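Local coordinates for protein estrogen receptor (Crassostrea gigas, PDB 4N1Y) that is a nuclear receptor of the steroid hormone family that probably regulates transcription constitutively, without needing a bound hormone to switch it on, at residues H72-C77 and M146-A151; W78-L83 and H197-G202. One frame throughout, in Å; residues are numbered along the deposited sequence.

Contact 1 (H72-C77 and M146-A151)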
loop_
_atom_site.group_PDB
_atom_site.type_symbol
_atom_site.label_atom_id
_atom_site.label_comp_id
_atom_site.label_asym_id
_atom_site.label_seq_id
_atom_site.Cartn_x
_atom_site.Cartn_y
_atom_site.Cartn_z
ATOM N N HIS B 72 -18.847 2.585 1.096
ATOM C CA HIS B 72 -17.556 3.106 1.538
ATOM C C HIS B 72 -16.389 2.265 1.079
ATOM O O HIS B 72 -15.387 2.807 0.630
ATOM C CB HIS B 72 -17.498 3.250 3.052
ATOM C CG HIS B 72 -16.169 3.721 3.547
ATOM N ND1 HIS B 72 -15.788 5.045 3.509
ATOM C CD2 HIS B 72 -15.137 3.052 4.116
ATOM C CE1 HIS B 72 -14.571 5.168 4.005
ATOM N NE2 HIS B 72 -14.156 3.975 4.389
ATOM N N LEU B 73 -16.515 0.950 1.196
ATOM C CA LEU B 73 -15.466 0.042 0.759
ATOM C C LEU B 73 -15.127 0.261 -0.714
ATOM O O LEU B 73 -13.967 0.461 -1.080
ATOM C CB LEU B 73 -15.903 -1.402 1.013
ATOM C CG LEU B 73 -15.864 -1.686 2.508
ATOM C CD1 LEU B 73 -16.250 -3.087 2.792
ATOM C CD2 LEU B 73 -14.447 -1.447 2.957
ATOM N N ILE B 74 -16.166 0.262 -1.536
ATOM C CA ILE B 74 -16.044 0.531 -2.954
ATOM C C ILE B 74 -15.380 1.888 -3.220
ATOM O O ILE B 74 -14.469 1.995 -4.060
ATOM C CB ILE B 74 -17.430 0.524 -3.613
ATOM C CG1 ILE B 74 -18.102 -0.825 -3.400
ATOM C CG2 ILE B 74 -17.334 0.881 -5.082
ATOM C CD1 ILE B 74 -17.489 -1.914 -4.208
ATOM N N GLU B 75 -15.800 2.910 -2.474
ATOM C CA GLU B 75 -15.246 4.246 -2.654
ATOM C C GLU B 75 -13.745 4.251 -2.358
ATOM O O GLU B 75 -12.969 4.914 -3.046
ATOM C CB GLU B 75 -15.961 5.265 -1.758
ATOM C CG GLU B 75 -17.252 5.842 -2.363
ATOM C CD GLU B 75 -18.054 6.677 -1.376
ATOM O OE1 GLU B 75 -17.591 6.870 -0.228
ATOM O OE2 GLU B 75 -19.158 7.132 -1.744
ATOM N N CYS B 76 -13.314 3.457 -1.388
ATOM C CA CYS B 76 -11.893 3.435 -1.089
ATOM C C CYS B 76 -11.074 2.742 -2.176
ATOM O O CYS B 76 -10.069 3.291 -2.627
ATOM C CB CYS B 76 -11.632 2.767 0.259
ATOM S SG CYS B 76 -12.207 3.695 1.703
ATOM N N CYS B 77 -11.530 1.581 -2.641
ATOM C CA CYS B 77 -10.630 0.685 -3.354
ATOM C C CYS B 77 -10.938 0.455 -4.844
ATOM O O CYS B 77 -10.299 -0.398 -5.472
ATOM C CB CYS B 77 -10.617 -0.671 -2.648
ATOM S SG CYS B 77 -12.087 -1.648 -3.041
ATOM N N MET B 146 -9.997 -9.629 -1.239
ATOM C CA MET B 146 -9.158 -9.117 -0.176
ATOM C C MET B 146 -8.928 -7.605 -0.307
ATOM O O MET B 146 -9.046 -6.866 0.671
ATOM C CB MET B 146 -7.823 -9.852 -0.184
ATOM C CG MET B 146 -6.987 -9.531 0.999
ATOM S SD MET B 146 -7.964 -9.711 2.492
ATOM C CE MET B 146 -7.676 -11.433 2.815
ATOM N N VAL B 147 -8.658 -7.144 -1.526
ATOM C CA VAL B 147 -8.426 -5.720 -1.774
ATOM C C VAL B 147 -9.644 -4.928 -1.313
ATOM O O VAL B 147 -9.521 -3.874 -0.698
ATOM C CB VAL B 147 -8.145 -5.427 -3.261
ATOM C CG1 VAL B 147 -8.143 -3.904 -3.519
ATOM C CG2 VAL B 147 -6.813 -6.013 -3.663
ATOM N N LEU B 148 -10.816 -5.468 -1.621
ATOM C CA LEU B 148 -12.092 -4.905 -1.206
ATOM C C LEU B 148 -12.254 -4.827 0.312
ATOM O O LEU B 148 -12.498 -3.762 0.851
ATOM C CB LEU B 148 -13.221 -5.744 -1.791
ATOM C CG LEU B 148 -14.631 -5.371 -1.382
ATOM C CD1 LEU B 148 -14.973 -4.017 -1.945
ATOM C CD2 LEU B 148 -15.584 -6.427 -1.903
ATOM N N VAL B 149 -12.083 -5.949 1.005
ATOM C CA VAL B 149 -12.340 -5.971 2.441
ATOM C C VAL B 149 -11.208 -5.329 3.241
ATOM O O VAL B 149 -11.387 -5.008 4.420
ATOM C CB VAL B 149 -12.572 -7.421 2.967
ATOM C CG1 VAL B 149 -13.601 -8.141 2.106
ATOM C CG2 VAL B 149 -11.270 -8.203 2.995
ATOM N N ASN B 150 -10.062 -5.121 2.595
ATOM C CA ASN B 150 -8.925 -4.460 3.234
ATOM C C ASN B 150 -8.895 -2.978 2.863
ATOM O O ASN B 150 -7.932 -2.268 3.174
ATOM C CB ASN B 150 -7.612 -5.106 2.805
ATOM C CG ASN B 150 -6.448 -4.739 3.718
ATOM O OD1 ASN B 150 -6.569 -4.808 4.944
ATOM N ND2 ASN B 150 -5.323 -4.310 3.125
ATOM N N ALA B 151 -9.952 -2.513 2.197
ATOM C CA ALA B 151 -9.979 -1.140 1.693
ATOM C C ALA B 151 -9.805 -0.113 2.805
ATOM O O ALA B 151 -8.989 0.794 2.697
ATOM C CB ALA B 151 -11.272 -0.873 0.939
#
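In the helical sandwich of a nuclear receptor ligand-binding domain, the end of helix 137-149 and the turn after it rest against one side of helix 67-89. No hydrogen bond joins 72-77 to 146-151; the contact is apolar packing, and Ala151 sits at its centre. Its methyl points at the helix and is met by two cysteine beta carbons, Cys76 CB and Cys77 CB, each 3.7 Å from Ala151 CB. Leu73 closes in from one turn earlier: CD2 comes to 3.8 Å from Ala151 CB, while the same methyl lies 3.7 Å from Leu148 O, the carbonyl that accepts the N-H of Ala151. One methyl of Leu73 thus touches both the last turn of the helix and the turn that follows it.

Leu148 works differently. Its CG is anti to the backbone N (chi1 176°), which carries CD1 across to helix 67-89. There it runs alongside Ile74, the two side chains pointing the same way, with Ile74 CD1 4.0 Å from Leu148 CD1. Ala56 of helix 34-56 touches both of them, so a third helix closes this patch. Cys77 takes the crowded rotamer, with SG between its own N and carbonyl carbon (chi1 78°). That sets SG against Leu148, 3.7 Å from Leu148 CA and close to its CD1 methyl. Beyond the segments, His72 NE2 hydrogen-bonds Glu152, a polar tie just past the apolar patch. Val147 adds a looser touch, its CG1 4.2 Å from Cys77 CB.

Contact 2 (W78-L83 and H197-G202)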
loop_
_atom_site.group_PDB
_atom_site.type_symbol
_atom_site.label_atom_id
_atom_site.label_comp_id
_atom_site.label_asym_id
_atom_site.label_seq_id
_atom_site.Cartn_x
_atom_site.Cartn_y
_atom_site.Cartn_z
ATOM N N TRP B 78 -11.877 1.209 -5.416
ATOM C CA TRP B 78 -12.306 0.954 -6.791
ATOM C C TRP B 78 -11.138 1.019 -7.752
ATOM O O TRP B 78 -10.999 0.157 -8.623
ATOM C CB TRP B 78 -13.383 1.946 -7.227
ATOM C CG TRP B 78 -12.950 3.385 -7.167
ATOM C CD1 TRP B 78 -12.868 4.173 -6.050
ATOM C CD2 TRP B 78 -12.573 4.218 -8.270
ATOM N NE1 TRP B 78 -12.447 5.434 -6.388
ATOM C CE2 TRP B 78 -12.250 5.488 -7.743
ATOM C CE3 TRP B 78 -12.453 4.008 -9.648
ATOM C CZ2 TRP B 78 -11.819 6.541 -8.547
ATOM C CZ3 TRP B 78 -12.024 5.060 -10.443
ATOM C CH2 TRP B 78 -11.719 6.308 -9.890
ATOM N N MET B 79 -10.280 2.017 -7.584
ATOM C CA MET B 79 -9.159 2.173 -8.505
ATOM C C MET B 79 -8.144 1.036 -8.367
ATOM O O MET B 79 -7.556 0.604 -9.360
ATOM C CB MET B 79 -8.467 3.517 -8.297
ATOM C CG MET B 79 -7.266 3.734 -9.202
ATOM S SD MET B 79 -7.726 3.795 -10.952
ATOM C CE MET B 79 -8.084 5.547 -11.111
ATOM N N GLU B 80 -7.920 0.576 -7.139
ATOM C CA GLU B 80 -7.006 -0.542 -6.901
ATOM C C GLU B 80 -7.521 -1.784 -7.620
ATOM O O GLU B 80 -6.766 -2.495 -8.283
ATOM C CB GLU B 80 -6.857 -0.843 -5.409
ATOM C CG GLU B 80 -6.597 0.359 -4.530
ATOM C CD GLU B 80 -6.625 0.016 -3.042
ATOM O OE1 GLU B 80 -6.031 -1.015 -2.656
ATOM O OE2 GLU B 80 -7.285 0.750 -2.264
ATOM N N LEU B 81 -8.825 -2.019 -7.518
ATOM C CA LEU B 81 -9.430 -3.172 -8.163
ATOM C C LEU B 81 -9.240 -3.111 -9.672
ATOM O O LEU B 81 -8.885 -4.107 -10.289
ATOM C CB LEU B 81 -10.912 -3.266 -7.812
ATOM C CG LEU B 81 -11.157 -3.684 -6.356
ATOM C CD1 LEU B 81 -12.633 -3.550 -5.973
ATOM C CD2 LEU B 81 -10.625 -5.099 -6.060
ATOM N N LEU B 82 -9.475 -1.941 -10.265
ATOM C CA LEU B 82 -9.252 -1.773 -11.690
ATOM C C LEU B 82 -7.821 -2.144 -12.072
ATOM O O LEU B 82 -7.618 -2.916 -13.009
ATOM C CB LEU B 82 -9.559 -0.347 -12.127
ATOM C CG LEU B 82 -11.030 0.041 -12.051
ATOM C CD1 LEU B 82 -11.213 1.503 -12.386
ATOM C CD2 LEU B 82 -11.846 -0.813 -13.014
ATOM N N LEU B 83 -6.845 -1.575 -11.364
ATOM C CA LEU B 83 -5.434 -1.802 -11.668
ATOM C C LEU B 83 -5.017 -3.240 -11.369
ATOM O O LEU B 83 -4.264 -3.847 -12.133
ATOM C CB LEU B 83 -4.553 -0.834 -10.885
ATOM C CG LEU B 83 -4.899 0.634 -11.153
ATOM C CD1 LEU B 83 -3.938 1.589 -10.432
ATOM C CD2 LEU B 83 -4.935 0.920 -12.650
ATOM N N HIS B 197 1.944 -2.261 -3.620
ATOM C CA HIS B 197 2.218 -1.467 -4.823
ATOM C C HIS B 197 0.937 -1.088 -5.545
ATOM O O HIS B 197 0.813 0.024 -6.074
ATOM C CB HIS B 197 3.182 -2.212 -5.745
ATOM C CG HIS B 197 4.504 -2.458 -5.098
ATOM N ND1 HIS B 197 5.366 -1.432 -4.779
ATOM C CD2 HIS B 197 5.064 -3.590 -4.603
ATOM C CE1 HIS B 197 6.423 -1.928 -4.156
ATOM N NE2 HIS B 197 6.260 -3.232 -4.025
ATOM N N ILE B 198 -0.011 -2.013 -5.570
ATOM C CA ILE B 198 -1.320 -1.757 -6.144
ATOM C C ILE B 198 -2.018 -0.603 -5.420
ATOM O O ILE B 198 -2.667 0.238 -6.042
ATOM C CB ILE B 198 -2.174 -3.010 -6.091
ATOM C CG1 ILE B 198 -1.747 -3.978 -7.205
ATOM C CG2 ILE B 198 -3.636 -2.667 -6.260
ATOM C CD1 ILE B 198 -2.083 -3.476 -8.615
ATOM N N ARG B 199 -1.881 -0.577 -4.100
ATOM C CA ARG B 199 -2.424 0.497 -3.279
ATOM C C ARG B 199 -1.788 1.846 -3.643
ATOM O O ARG B 199 -2.476 2.853 -3.808
ATOM C CB ARG B 199 -2.198 0.181 -1.800
ATOM C CG ARG B 199 -2.572 1.295 -0.839
ATOM C CD ARG B 199 -4.084 1.467 -0.749
ATOM N NE ARG B 199 -4.790 0.272 -0.271
ATOM C CZ ARG B 199 -5.133 0.042 0.999
ATOM N NH1 ARG B 199 -4.801 0.908 1.952
ATOM N NH2 ARG B 199 -5.789 -1.070 1.326
ATOM N N GLN B 200 -0.467 1.856 -3.776
ATOM C CA GLN B 200 0.249 3.060 -4.162
ATOM C C GLN B 200 -0.184 3.491 -5.571
ATOM O O GLN B 200 -0.459 4.669 -5.827
ATOM C CB GLN B 200 1.755 2.832 -4.081
ATOM C CG GLN B 200 2.564 4.073 -4.359
ATOM C CD GLN B 200 4.027 3.888 -4.040
ATOM O OE1 GLN B 200 4.550 2.776 -4.076
ATOM N NE2 GLN B 200 4.697 4.981 -3.712
ATOM N N ALA B 201 -0.265 2.530 -6.481
ATOM C CA ALA B 201 -0.716 2.839 -7.827
ATOM C C ALA B 201 -2.151 3.377 -7.828
ATOM O O ALA B 201 -2.478 4.292 -8.584
ATOM C CB ALA B 201 -0.615 1.609 -8.716
ATOM N N GLY B 202 -2.999 2.820 -6.975
ATOM C CA GLY B 202 -4.392 3.228 -6.917
ATOM C C GLY B 202 -4.521 4.680 -6.529
ATOM O O GLY B 202 -5.259 5.454 -7.153
HETATM O O HOH W 1 -7.460 -2.043 -0.419
#
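Two long helices of the nuclear receptor ligand-binding domain, 67-89 and 187-215, cross deep in its helical sandwich, their local axes 8.3 Å apart at 117°. Met79 comes first: CG, anti to its backbone N, lies against the backbone of Gly202, 3.3 Å from Gly202 O. Glu80 follows. Its CB packs on Ile198 CG2, and a beta carbon on Gly202 would run into Glu80 CG, so glycine lets the two backbones approach here. Extended beyond CG, Glu80 brings its carboxylate across Arg199, the two planes turned 62° apart. Arg199, bent at chi2 and chi3, folds back and gives its NE hydrogen to Glu80 OE1 at 3.0 Å, a salt bridge that reaches the oxygen from above the carboxylate plane. A water ties the charged pair together again, donating to Glu80 OE1 at 2.8 Å and accepting from Arg199 NH2 at 2.6 Å. An alanine in place of Arg199 would lose this bridge and would probably leave the buried carboxylate poorly compensated. One turn on from Met79, Ile198 CD1 lies over the backbone carbonyl of Leu83, and Leu83 fits CD1 against Ala201, 3.7 Å from Ala201 CB.

Overall arrangement
Contacts 1 and 2 take consecutive segments of helix 67-89, which runs through the core of the ligand-binding domain; their centres are about 10 Å apart. Along the chain the order is 72-77, 78-83, 146-151, 197-202, so the pairings interleave and the one helix receives first helix 137-149 and then helix 187-215. The two contacts also touch directly: Val147 CG1 packs on Glu80 OE1, and Asn150 O probably accepts a weak hydrogen bond from Arg199 NH2, which links the residue just past helix 137-149 to helix 187-215. Both reach the second subunit, where Asn150 meets His197 of the neighbouring chain, so the buried core is joined to the dimer interface.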